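Local coordinates for protein transcriptional regulator (Streptococcus pneumoniae, PDB 2GNP) that is of unconfirmed function but probably regulates transcription in response to a sugar or related effector bound by its Rossmann-like putative sugar-binding domain, at residues I213-L218 and A243-H248; S94-K99 and K166-D171; T37-R42 and V227-T232. All coordinates share one frame; numbering follows the deposited sequence.

Contact 1 (I213-L218 and A243-H248)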
loop_
_atom_site.group_PDB
_atom_site.type_symbol
_atom_site.label_atom_id
_atom_site.label_comp_id
_atom_site.label_asym_id
_atom_site.label_seq_id
_atom_site.Cartn_x
_atom_site.Cartn_y
_atom_site.Cartn_z
ATOM N N ILE A 213 -6.353 7.566 -5.271
ATOM C CA ILE A 213 -5.775 7.223 -6.577
ATOM C C ILE A 213 -6.463 6.005 -7.173
ATOM O O ILE A 213 -6.822 5.106 -6.458
ATOM C CB ILE A 213 -4.256 7.012 -6.476
ATOM C CG1 ILE A 213 -3.579 6.954 -7.837
ATOM C CG2 ILE A 213 -3.891 5.791 -5.593
ATOM C CD1 ILE A 213 -2.006 6.920 -7.687
ATOM N N SER A 214 -6.681 6.025 -8.481
ATOM C CA SER A 214 -7.233 4.803 -9.119
ATOM C C SER A 214 -6.212 3.675 -9.197
ATOM O O SER A 214 -5.003 3.913 -9.232
ATOM C CB SER A 214 -7.729 5.155 -10.515
ATOM O OG SER A 214 -6.666 5.436 -11.422
ATOM N N LEU A 215 -6.680 2.417 -9.274
ATOM C CA LEU A 215 -5.761 1.291 -9.487
ATOM C C LEU A 215 -4.997 1.452 -10.817
ATOM O O LEU A 215 -3.793 1.185 -10.884
ATOM C CB LEU A 215 -6.536 -0.034 -9.470
ATOM C CG LEU A 215 -7.231 -0.369 -8.173
ATOM C CD1 LEU A 215 -7.753 -1.807 -8.208
ATOM C CD2 LEU A 215 -6.256 -0.240 -7.008
ATOM N N GLU A 216 -5.695 1.964 -11.849
ATOM C CA GLU A 216 -5.074 2.294 -13.125
ATOM C C GLU A 216 -3.877 3.226 -12.991
ATOM O O GLU A 216 -2.785 2.950 -13.522
ATOM C CB GLU A 216 -6.146 2.895 -14.039
ATOM C CG GLU A 216 -5.677 3.361 -15.396
ATOM C CD GLU A 216 -5.243 2.234 -16.327
ATOM O OE1 GLU A 216 -5.653 1.029 -16.156
ATOM O OE2 GLU A 216 -4.443 2.559 -17.234
ATOM N N ASP A 217 -4.038 4.292 -12.213
ATOM C CA ASP A 217 -2.921 5.193 -11.995
ATOM C C ASP A 217 -1.868 4.540 -11.084
ATOM O O ASP A 217 -0.645 4.627 -11.374
ATOM C CB ASP A 217 -3.395 6.524 -11.452
ATOM C CG ASP A 217 -4.089 7.379 -12.536
ATOM O OD1 ASP A 217 -3.688 7.245 -13.729
ATOM O OD2 ASP A 217 -4.951 8.212 -12.161
ATOM N N LEU A 218 -2.317 3.886 -10.012
ATOM C CA LEU A 218 -1.324 3.219 -9.130
ATOM C C LEU A 218 -0.409 2.282 -9.892
ATOM O O LEU A 218 0.810 2.331 -9.722
ATOM C CB LEU A 218 -2.048 2.461 -8.017
ATOM C CG LEU A 218 -1.092 1.675 -7.134
ATOM C CD1 LEU A 218 -0.232 2.606 -6.283
ATOM C CD2 LEU A 218 -2.006 0.793 -6.192
ATOM N N ALA A 243 -2.582 -9.013 -10.558
ATOM C CA ALA A 243 -3.022 -7.829 -11.313
ATOM C C ALA A 243 -1.881 -6.838 -11.512
ATOM O O ALA A 243 -2.065 -5.754 -12.098
ATOM C CB ALA A 243 -4.195 -7.192 -10.596
ATOM N N ASN A 244 -0.694 -7.208 -11.017
ATOM C CA ASN A 244 0.493 -6.316 -11.140
ATOM C C ASN A 244 0.184 -4.913 -10.647
ATOM O O ASN A 244 0.539 -3.928 -11.298
ATOM C CB ASN A 244 1.048 -6.266 -12.570
ATOM C CG ASN A 244 1.522 -7.625 -13.036
ATOM O OD1 ASN A 244 0.852 -8.295 -13.811
ATOM N ND2 ASN A 244 2.679 -8.027 -12.568
ATOM N N LEU A 245 -0.531 -4.833 -9.525
ATOM C CA LEU A 245 -0.916 -3.514 -8.944
ATOM C C LEU A 245 0.254 -2.705 -8.414
ATOM O O LEU A 245 0.185 -1.486 -8.439
ATOM C CB LEU A 245 -2.004 -3.587 -7.895
ATOM C CG LEU A 245 -3.290 -4.296 -8.375
ATOM C CD1 LEU A 245 -4.367 -4.362 -7.244
ATOM C CD2 LEU A 245 -3.890 -3.567 -9.627
ATOM N N VAL A 246 1.294 -3.376 -7.923
ATOM C CA VAL A 246 2.557 -2.724 -7.622
ATOM C C VAL A 246 3.685 -3.512 -8.285
ATOM O O VAL A 246 3.507 -4.638 -8.762
ATOM C CB VAL A 246 2.822 -2.674 -6.071
ATOM C CG1 VAL A 246 1.642 -1.955 -5.332
ATOM C CG2 VAL A 246 2.968 -4.086 -5.599
ATOM N N ASN A 247 4.840 -2.891 -8.365
ATOM C CA ASN A 247 6.014 -3.504 -9.031
ATOM C C ASN A 247 7.168 -3.807 -8.115
ATOM O O ASN A 247 8.203 -4.231 -8.595
ATOM C CB ASN A 247 6.458 -2.734 -10.289
ATOM C CG ASN A 247 6.819 -1.320 -10.013
ATOM O OD1 ASN A 247 7.315 -0.996 -8.932
ATOM N ND2 ASN A 247 6.468 -0.418 -10.960
ATOM N N HIS A 248 7.010 -3.548 -6.812
ATOM C CA HIS A 248 8.056 -3.861 -5.826
ATOM C C HIS A 248 7.420 -4.285 -4.531
ATOM O O HIS A 248 6.607 -3.539 -3.945
ATOM C CB HIS A 248 8.902 -2.622 -5.602
ATOM C CG HIS A 248 10.194 -2.869 -4.846
ATOM N ND1 HIS A 248 11.273 -2.010 -4.950
ATOM C CD2 HIS A 248 10.566 -3.847 -3.982
ATOM C CE1 HIS A 248 12.262 -2.451 -4.181
ATOM N NE2 HIS A 248 11.868 -3.570 -3.591
#
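Leu215 and Leu218, on the short helix 215-218, meet Leu245 in the loop that leads into strand 248-252, and the contact is wholly apolar in its side chains. Leu215 and Leu245 touch through one methyl each, 4.3 Å between Leu215 CD1 and Leu245 CD1. Leu218 works differently, packing on backbone: its CG lies 3.7 Å from Leu245 O and its CD2 3.9 Å from the same oxygen. With CG anti to the backbone N (chi1 176°), the Leu218 side chain runs out from its helix to this carbonyl. Ile190 of strand 188-190 touches all three leucines and joins them to the sheet.

No hydrogen bond crosses the contact; those nearby order the backbone on each side. Ser214 is the N-cap of helix 215-218, its OG accepting from Asp217 N at 3.0 Å. On the other side, a Schellman motif ends helix 234-242, with Asn244 at positive phi (51°), just before Leu245.

No hydrogen-bond donor in the model reaches the buried Leu245 O, which faces the hydrocarbon of Leu218. The contact therefore relies on burial of leucine surface, probably at some cost, since this carbonyl is left without a donor, to join helix 215-218 to the loop entering strand 248-252.

Contact 2 (S94-K99 and K166-D171)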
loop_
_atom_site.group_PDB
_atom_site.type_symbol
_atom_site.label_atom_id
_atom_site.label_comp_id
_atom_site.label_asym_id
_atom_site.label_seq_id
_atom_site.Cartn_x
_atom_site.Cartn_y
_atom_site.Cartn_z
ATOM N N SER A 94 -11.276 5.873 9.711
ATOM C CA SER A 94 -11.464 6.883 10.758
ATOM C C SER A 94 -10.760 6.686 12.121
ATOM O O SER A 94 -10.352 7.674 12.744
ATOM C CB SER A 94 -12.964 7.060 10.993
ATOM O OG SER A 94 -13.694 5.930 10.495
ATOM N N HIS A 95 -10.640 5.449 12.604
ATOM C CA HIS A 95 -10.167 5.242 13.983
ATOM C C HIS A 95 -8.825 4.519 14.125
ATOM O O HIS A 95 -8.572 3.794 15.112
ATOM C CB HIS A 95 -11.245 4.561 14.837
ATOM C CG HIS A 95 -12.451 5.418 15.080
ATOM N ND1 HIS A 95 -13.684 5.149 14.515
ATOM C CD2 HIS A 95 -12.618 6.533 15.830
ATOM C CE1 HIS A 95 -14.552 6.069 14.898
ATOM N NE2 HIS A 95 -13.931 6.922 15.694
ATOM N N ILE A 96 -7.951 4.719 13.149
ATOM C CA ILE A 96 -6.606 4.143 13.242
ATOM C C ILE A 96 -5.694 5.052 14.080
ATOM O O ILE A 96 -6.040 6.208 14.340
ATOM C CB ILE A 96 -6.025 3.798 11.841
ATOM C CG1 ILE A 96 -5.714 5.066 11.043
ATOM C CG2 ILE A 96 -7.014 2.872 11.075
ATOM C CD1 ILE A 96 -4.826 4.815 9.840
ATOM N N HIS A 97 -4.560 4.512 14.528
ATOM C CA HIS A 97 -3.588 5.274 15.305
ATOM C C HIS A 97 -3.161 6.525 14.550
ATOM O O HIS A 97 -2.872 6.449 13.340
ATOM C CB HIS A 97 -2.362 4.416 15.623
ATOM C CG HIS A 97 -2.555 3.497 16.790
ATOM N ND1 HIS A 97 -1.673 3.444 17.853
ATOM C CD2 HIS A 97 -3.535 2.598 17.066
ATOM C CE1 HIS A 97 -2.105 2.551 18.729
ATOM N NE2 HIS A 97 -3.233 2.026 18.281
ATOM N N ALA A 98 -3.137 7.669 15.251
ATOM C CA ALA A 98 -2.655 8.922 14.637
ATOM C C ALA A 98 -1.317 8.676 13.958
ATOM O O ALA A 98 -1.028 9.293 12.937
ATOM C CB ALA A 98 -2.515 10.050 15.669
ATOM N N LYS A 99 -0.507 7.800 14.551
ATOM C CA LYS A 99 0.836 7.465 14.032
ATOM C C LYS A 99 0.811 6.870 12.621
ATOM O O LYS A 99 1.818 6.943 11.865
ATOM C CB LYS A 99 1.507 6.453 14.956
ATOM C CG LYS A 99 2.542 7.020 15.898
ATOM C CD LYS A 99 3.748 7.575 15.156
ATOM C CE LYS A 99 4.996 6.661 15.270
ATOM N NZ LYS A 99 6.156 7.373 14.663
ATOM N N LYS A 166 -11.623 -6.098 8.130
ATOM C CA LYS A 166 -12.877 -5.371 8.100
ATOM C C LYS A 166 -13.015 -4.436 9.311
ATOM O O LYS A 166 -13.660 -3.415 9.222
ATOM C CB LYS A 166 -14.077 -6.315 8.056
ATOM C CG LYS A 166 -14.192 -7.151 6.805
ATOM C CD LYS A 166 -15.582 -7.780 6.733
ATOM C CE LYS A 166 -15.556 -9.227 7.059
ATOM N NZ LYS A 166 -15.171 -9.990 5.815
ATOM N N HIS A 167 -12.392 -4.801 10.435
ATOM C CA HIS A 167 -12.440 -3.965 11.650
ATOM C C HIS A 167 -12.182 -2.462 11.473
ATOM O O HIS A 167 -12.987 -1.635 11.945
ATOM C CB HIS A 167 -11.470 -4.519 12.707
ATOM C CG HIS A 167 -11.453 -3.731 13.972
ATOM N ND1 HIS A 167 -12.495 -3.758 14.870
ATOM C CD2 HIS A 167 -10.521 -2.890 14.491
ATOM C CE1 HIS A 167 -12.207 -2.969 15.894
ATOM N NE2 HIS A 167 -11.025 -2.414 15.677
ATOM N N GLN A 168 -11.064 -2.118 10.818
ATOM C CA GLN A 168 -10.645 -0.714 10.635
ATOM C C GLN A 168 -11.675 0.124 9.855
ATOM O O GLN A 168 -11.709 1.351 9.972
ATOM C CB GLN A 168 -9.257 -0.651 9.966
ATOM C CG GLN A 168 -8.218 -1.578 10.635
ATOM C CD GLN A 168 -7.579 -0.957 11.885
ATOM O OE1 GLN A 168 -8.189 -0.128 12.587
ATOM N NE2 GLN A 168 -6.330 -1.368 12.170
ATOM N N TRP A 169 -12.556 -0.579 9.145
ATOM C CA TRP A 169 -13.533 0.024 8.221
ATOM C C TRP A 169 -14.943 0.159 8.766
ATOM O O TRP A 169 -15.846 0.677 8.077
ATOM C CB TRP A 169 -13.543 -0.753 6.899
ATOM C CG TRP A 169 -12.271 -0.539 6.161
ATOM C CD1 TRP A 169 -11.172 -1.375 6.129
ATOM C CD2 TRP A 169 -11.917 0.623 5.396
ATOM N NE1 TRP A 169 -10.178 -0.805 5.363
ATOM C CE2 TRP A 169 -10.599 0.419 4.912
ATOM C CE3 TRP A 169 -12.593 1.807 5.072
ATOM C CZ2 TRP A 169 -9.932 1.361 4.101
ATOM C CZ3 TRP A 169 -11.944 2.745 4.226
ATOM C CH2 TRP A 169 -10.606 2.495 3.760
ATOM N N LEU A 170 -15.141 -0.299 10.001
ATOM C CA LEU A 170 -16.462 -0.389 10.597
ATOM C C LEU A 170 -17.289 0.898 10.657
ATOM O O LEU A 170 -18.527 0.835 10.580
ATOM C CB LEU A 170 -16.356 -1.003 12.005
ATOM C CG LEU A 170 -16.813 -2.462 12.162
ATOM C CD1 LEU A 170 -16.637 -3.354 10.965
ATOM C CD2 LEU A 170 -16.189 -3.127 13.365
ATOM N N ASP A 171 -16.657 2.047 10.836
ATOM C CA ASP A 171 -17.483 3.273 10.797
ATOM C C ASP A 171 -17.304 4.088 9.522
ATOM O O ASP A 171 -17.802 5.225 9.407
ATOM C CB ASP A 171 -17.284 4.142 12.043
ATOM C CG ASP A 171 -18.224 3.729 13.205
ATOM O OD1 ASP A 171 -17.843 2.814 13.976
ATOM O OD2 ASP A 171 -19.335 4.323 13.334
HETATM O O HOH W 1 -14.026 2.847 10.722
HETATM O O HOH W 2 -15.946 7.566 10.670
#
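Ser94 and Asp171 lie with their CA atoms 7.0 Å apart, and Ile96 and Gln168 approach to 6.8 Å between CA atoms; the two backbones pass close, and no hydrogen bond joins the segments directly. The motif on the second side is a type I beta turn from His167 to Leu170, at the C-terminal side of helix 163-167; the facing segment is the loop between strand 85-88 and helix 102-113.

Two waters do the polar work. One accepts from Asp171 N at 2.8 Å and donates to Gln168 O at 2.9 Å, and it also bonds Ser94 OG, so that it ties the turn to the loop. The second lies 2.8 Å from Ser94 OG and donates to Asp171 O. The serine hydroxyl thus joins both bridges at this solvent-accessible site.

Between the side chains, Ile96 and Gln168 cross at about a right angle. Gln168 bends at chi2 (-82°), which brings its amide over to the isoleucine, where OE1 sits 3.6 Å from Ile96 CG2. Ile96 also rests on Trp65. Beyond the serine, the imidazole of His95 offers its edge to Asp171, with CE1 4.4 Å from the aspartate CB, which lies near the ring plane.

Contact 3 (T37-R42 and V227-T232)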
loop_
_atom_site.group_PDB
_atom_site.type_symbol
_atom_site.label_atom_id
_atom_site.label_comp_id
_atom_site.label_asym_id
_atom_site.label_seq_id
_atom_site.Cartn_x
_atom_site.Cartn_y
_atom_site.Cartn_z
ATOM N N THR A 37 7.752 -8.522 17.238
ATOM C CA THR A 37 8.479 -7.274 17.279
ATOM C C THR A 37 9.787 -7.355 16.479
ATOM O O THR A 37 10.123 -6.448 15.653
ATOM C CB THR A 37 8.729 -6.890 18.785
ATOM O OG1 THR A 37 7.455 -6.632 19.399
ATOM C CG2 THR A 37 9.684 -5.698 18.936
ATOM N N ILE A 38 10.551 -8.426 16.719
ATOM C CA ILE A 38 11.821 -8.613 16.025
ATOM C C ILE A 38 11.583 -8.750 14.478
ATOM O O ILE A 38 12.366 -8.202 13.650
ATOM C CB ILE A 38 12.567 -9.866 16.573
ATOM C CG1 ILE A 38 12.902 -9.623 18.056
ATOM C CG2 ILE A 38 13.872 -10.130 15.753
ATOM C CD1 ILE A 38 13.234 -10.887 18.922
ATOM N N LEU A 39 10.544 -9.507 14.115
ATOM C CA LEU A 39 10.268 -9.730 12.698
ATOM C C LEU A 39 9.876 -8.395 12.079
ATOM O O LEU A 39 10.437 -8.028 11.055
ATOM C CB LEU A 39 9.162 -10.764 12.483
ATOM C CG LEU A 39 8.756 -10.956 11.012
ATOM C CD1 LEU A 39 9.895 -11.464 10.141
ATOM C CD2 LEU A 39 7.568 -11.968 10.921
ATOM N N SER A 40 8.971 -7.643 12.727
ATOM C CA SER A 40 8.582 -6.317 12.186
ATOM C C SER A 40 9.780 -5.370 12.084
ATOM O O SER A 40 9.906 -4.628 11.110
ATOM C CB SER A 40 7.448 -5.722 13.033
ATOM O OG SER A 40 7.153 -4.397 12.596
ATOM N N GLU A 41 10.695 -5.393 13.061
ATOM C CA GLU A 41 11.915 -4.591 12.925
ATOM C C GLU A 41 12.732 -4.967 11.683
ATOM O O GLU A 41 13.263 -4.099 10.983
ATOM C CB GLU A 41 12.811 -4.709 14.179
ATOM C CG GLU A 41 13.899 -3.621 14.317
ATOM C CD GLU A 41 15.175 -3.896 13.524
ATOM O OE1 GLU A 41 15.427 -5.057 13.119
ATOM O OE2 GLU A 41 15.954 -2.940 13.306
ATOM N N ARG A 42 12.864 -6.265 11.434
ATOM C CA ARG A 42 13.745 -6.741 10.372
ATOM C C ARG A 42 13.190 -6.328 9.018
ATOM O O ARG A 42 13.938 -5.864 8.175
ATOM C CB ARG A 42 13.865 -8.247 10.437
ATOM C CG ARG A 42 15.098 -8.799 9.667
ATOM C CD ARG A 42 15.673 -10.106 10.344
ATOM N NE ARG A 42 14.646 -11.097 10.354
ATOM C CZ ARG A 42 14.269 -11.841 11.370
ATOM N NH1 ARG A 42 14.897 -11.843 12.576
ATOM N NH2 ARG A 42 13.259 -12.624 11.142
ATOM N N VAL A 227 4.756 -2.903 1.253
ATOM C CA VAL A 227 5.340 -3.683 2.334
ATOM C C VAL A 227 4.212 -4.387 3.070
ATOM O O VAL A 227 3.264 -3.713 3.583
ATOM C CB VAL A 227 6.104 -2.738 3.309
ATOM C CG1 VAL A 227 6.794 -3.575 4.393
ATOM C CG2 VAL A 227 7.101 -1.892 2.538
ATOM N N ALA A 228 4.241 -5.723 3.078
ATOM C CA ALA A 228 3.055 -6.446 3.568
ATOM C C ALA A 228 3.416 -7.896 3.881
ATOM O O ALA A 228 4.084 -8.555 3.074
ATOM C CB ALA A 228 1.908 -6.388 2.484
ATOM N N TYR A 229 2.981 -8.366 5.058
ATOM C CA TYR A 229 3.257 -9.749 5.421
ATOM C C TYR A 229 2.219 -10.256 6.412
ATOM O O TYR A 229 1.450 -9.471 6.985
ATOM C CB TYR A 229 4.659 -9.885 5.973
ATOM C CG TYR A 229 4.846 -9.251 7.323
ATOM C CD1 TYR A 229 5.056 -7.868 7.443
ATOM C CD2 TYR A 229 4.805 -10.034 8.487
ATOM C CE1 TYR A 229 5.233 -7.263 8.712
ATOM C CE2 TYR A 229 4.974 -9.450 9.748
ATOM C CZ TYR A 229 5.192 -8.067 9.847
ATOM O OH TYR A 229 5.339 -7.492 11.119
ATOM N N GLY A 230 2.213 -11.567 6.592
ATOM C CA GLY A 230 1.382 -12.218 7.619
ATOM C C GLY A 230 0.453 -13.204 6.987
ATOM O O GLY A 230 0.041 -13.032 5.834
ATOM N N ASP A 231 0.082 -14.238 7.736
ATOM C CA ASP A 231 -0.802 -15.248 7.150
ATOM C C ASP A 231 -2.146 -14.688 6.641
ATOM O O ASP A 231 -2.683 -15.200 5.663
ATOM C CB ASP A 231 -1.093 -16.376 8.157
ATOM C CG ASP A 231 0.118 -17.209 8.474
ATOM O OD1 ASP A 231 -0.029 -18.007 9.436
ATOM O OD2 ASP A 231 1.187 -17.133 7.793
ATOM N N THR A 232 -2.701 -13.667 7.284
ATOM C CA THR A 232 -4.070 -13.181 6.872
ATOM C C THR A 232 -3.966 -12.345 5.579
ATOM O O THR A 232 -4.986 -11.991 4.966
ATOM C CB THR A 232 -4.734 -12.300 7.923
ATOM O OG1 THR A 232 -3.902 -11.174 8.157
ATOM C CG2 THR A 232 -4.969 -13.061 9.281
#
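The turn of helix that presents Leu39 and Ser40 to Tyr229 is held by the backbone bond from Glu41 N to Thr37 O, at 2.9 Å. A second such bond, Arg42 N to Ile38 O, continues the helix, and Ser40 O receives Ser44 OG one turn later. No hydrogen bond crosses between the segments; the meeting itself is a matter of the tyrosine side chain lying against the helix.

Tyr229 extends from the loop after strand 223-227 and carries the whole second side of the contact. Its CG stands between the backbone N and the carbonyl carbon (chi1 70°), the crowded position, and from there the ring reaches the helix. Leu39, with CG anti to its own N (chi1 175°), runs past the tyrosine in the opposite direction, and its CD2 comes to 3.8 Å from Tyr229 CE2, obliquely to the ring. The phenol oxygen ends against Ser40, the residue after Leu39: Tyr229 OH is 3.4 Å from Ser40 CB and 3.6 Å from Ser40 CA. Ser40 OG stands farther off, 3.9 Å from Tyr229 OH, and the two hydroxyls form no hydrogen bond with each other. Within this contact the oxygen therefore meets mainly carbon.

Directly after the tyrosine, Gly230 N bonds Thr255 OG1 and so holds the loop beside the ring-bearing residue.

Around the contact, Tyr229 also packs on Ile43 of helix 36-54 and on Thr251 and Asp252 of strand 248-252, while Ser40 touches Lys67 and Asn71 of helix 67-75. The tyrosine thus fills the angle between helix 36-54 and the end of strand 248-252, joining the loop beyond strand 223-227 to both.

All three contacts belong to one domain range of a Rossmann-related family, built round a mixed, largely parallel sheet. Contact 2 is nested within the chain loop closed by contact 3, whereas contacts 1 and 3 interleave, and contact 2 closes before contact 1 opens. Their centres lie about 20 to 23 Å apart and none touches another. Strand 223-227 links two of them: helix 215-218 of contact 1 precedes it and the Tyr229 loop of contact 3 follows it. Segments 94-99 and 227-232 are loops that leave the C-terminal ends of the parallel strands 85-88 and 223-227, the end of the sheet where Rossmann-like folds commonly bind ligands, while contact 1 is buried at the entrance to strands 223-227 and 248-252.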